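Local atomic coordinates of glycoside hydrolase family 31 (Kribbella flavida DSM 17836, PDB entry 5X3I), a protein that hydrolyses the alpha-1,3-glucosidic linkages of the cyclic tetrasaccharide cyclobis-(1-6)-alpha-nigerosyl inside the cell, releasing isomaltose. Residues G174-Q179 / L256-A261. The protein carries 1 engineered substitution. Sequence-based numbering, arbitrary orientation.
Sequences GRFRLQ and LTVEVA
Phe176 lays one ring face over Val258 on the buried side of two antiparallel strands, 174-179 and 256-261. Val258 CB sits 3.9 Å from the centroid of the Phe176 ring, a CH-pi contact offset toward the rim, with CZ its nearest ring atom. A chi1 of 61°, with CG between the backbone N and the carbonyl carbon, swings the ring across toward the partner strand. Alongside, Leu178 CD1 lies 4.2 Å from Leu256 CD2. Pairs of backbone hydrogen bonds join Gly174 with Val260, Phe176 with Val258 and Leu178 with Leu256; Val258 N to Phe176 O is 2.8 Å. The other face is polar, looser and partly exposed. There Arg175 NH1 forms a salt bridge with Glu259 OE1 at 3.0 Å, from above the carboxylate plane, the two planes 79° apart, while Arg175 NE makes a second, to Glu163 OE2, which Arg177 NH2 shares. Thr257 CG2 lies 3.9 Å from Arg175 CD. Cutting Arg175 back to an alanine is likely to cost Glu259 OE1 its charged mate, though Arg173 still pairs with OE2. The apolar face packs on Phe239, Val241, Val268 and Leu270 of a second sheet, as in the beta-sandwich of the GH31 N-terminal galactose mutarotase-like domain.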
# COMPACT_ATOMS: atom_id res chain seq x y z
N GLY A 174 -17.51 -16.30 9.06
CA GLY A 174 -18.74 -16.30 8.30
C GLY A 174 -18.49 -16.35 6.81
O GLY A 174 -17.41 -15.97 6.34
N ARG A 175 -19.50 -16.77 6.06
CA ARG A 175 -19.46 -16.78 4.61
C ARG A 175 -20.86 -16.60 4.03
O ARG A 175 -21.84 -17.08 4.60
CB ARG A 175 -18.83 -18.07 4.11
CG ARG A 175 -18.72 -18.16 2.61
CD ARG A 175 -17.59 -19.09 2.19
NE ARG A 175 -17.94 -20.50 2.35
CZ ARG A 175 -17.07 -21.50 2.25
NH1 ARG A 175 -15.79 -21.24 2.01
NH2 ARG A 175 -17.47 -22.75 2.40
N PHE A 176 -20.96 -15.89 2.91
CA PHE A 176 -22.25 -15.67 2.27
C PHE A 176 -22.10 -15.27 0.81
O PHE A 176 -21.00 -15.09 0.31
CB PHE A 176 -23.03 -14.59 3.03
CG PHE A 176 -22.36 -13.24 3.07
CD1 PHE A 176 -21.47 -12.93 4.08
CD2 PHE A 176 -22.62 -12.29 2.10
CE1 PHE A 176 -20.84 -11.69 4.13
CE2 PHE A 176 -22.00 -11.05 2.14
CZ PHE A 176 -21.11 -10.75 3.15
N ARG A 177 -23.23 -15.11 0.14
CA ARG A 177 -23.23 -14.85 -1.29
C ARG A 177 -24.05 -13.62 -1.59
O ARG A 177 -25.15 -13.44 -1.07
CB ARG A 177 -23.79 -16.05 -2.07
CG ARG A 177 -22.82 -17.21 -2.27
CD ARG A 177 -22.79 -18.12 -1.06
NE ARG A 177 -21.97 -19.30 -1.27
CZ ARG A 177 -21.64 -20.16 -0.32
NH1 ARG A 177 -20.89 -21.22 -0.60
NH2 ARG A 177 -22.06 -19.97 0.93
N LEU A 178 -23.51 -12.74 -2.43
CA LEU A 178 -24.26 -11.60 -2.91
C LEU A 178 -24.69 -11.89 -4.33
O LEU A 178 -23.90 -12.32 -5.15
CB LEU A 178 -23.42 -10.32 -2.85
CG LEU A 178 -23.02 -9.81 -1.47
CD1 LEU A 178 -22.07 -8.63 -1.60
CD2 LEU A 178 -24.24 -9.42 -0.66
N GLN A 179 -25.96 -11.64 -4.62
CA GLN A 179 -26.52 -11.92 -5.93
C GLN A 179 -26.07 -10.91 -6.98
O GLN A 179 -26.23 -9.71 -6.81
CB GLN A 179 -28.05 -11.95 -5.86
CG GLN A 179 -28.66 -13.27 -6.32
CD GLN A 179 -28.39 -14.40 -5.34
OE1 GLN A 179 -28.44 -14.21 -4.13
NE2 GLN A 179 -28.10 -15.58 -5.88
N LEU A 256 -21.42 -13.59 -6.04
CA LEU A 256 -20.16 -13.17 -5.41
C LEU A 256 -20.09 -13.75 -4.01
O LEU A 256 -20.90 -13.41 -3.15
CB LEU A 256 -20.04 -11.65 -5.36
CG LEU A 256 -18.93 -11.11 -4.44
CD1 LEU A 256 -17.55 -11.49 -4.94
CD2 LEU A 256 -19.04 -9.60 -4.27
N THR A 257 -19.13 -14.63 -3.77
CA THR A 257 -18.98 -15.24 -2.47
C THR A 257 -18.05 -14.42 -1.58
O THR A 257 -16.93 -14.13 -1.97
CB THR A 257 -18.44 -16.68 -2.57
OG1 THR A 257 -19.34 -17.49 -3.34
CG2 THR A 257 -18.27 -17.28 -1.19
N VAL A 258 -18.51 -14.08 -0.39
CA VAL A 258 -17.74 -13.30 0.57
C VAL A 258 -17.48 -14.07 1.86
O VAL A 258 -18.41 -14.50 2.53
CB VAL A 258 -18.45 -11.97 0.93
CG1 VAL A 258 -17.62 -11.16 1.91
CG2 VAL A 258 -18.73 -11.15 -0.32
N GLU A 259 -16.20 -14.24 2.20
CA GLU A 259 -15.80 -14.93 3.42
C GLU A 259 -15.15 -13.94 4.38
O GLU A 259 -14.32 -13.12 3.96
CB GLU A 259 -14.85 -16.09 3.09
CG GLU A 259 -14.64 -17.09 4.22
CD GLU A 259 -13.91 -18.35 3.76
OE1 GLU A 259 -14.13 -18.79 2.61
OE2 GLU A 259 -13.11 -18.89 4.53
N VAL A 260 -15.51 -14.04 5.65
CA VAL A 260 -15.14 -13.07 6.66
C VAL A 260 -14.57 -13.69 7.94
O VAL A 260 -15.25 -14.46 8.61
CB VAL A 260 -16.37 -12.23 7.06
CG1 VAL A 260 -15.99 -11.23 8.13
CG2 VAL A 260 -16.95 -11.54 5.84
N ALA A 261 -13.34 -13.34 8.29
CA ALA A 261 -12.77 -13.74 9.56
C ALA A 261 -13.51 -13.05 10.70
O ALA A 261 -13.87 -11.88 10.59
CB ALA A 261 -11.29 -13.42 9.62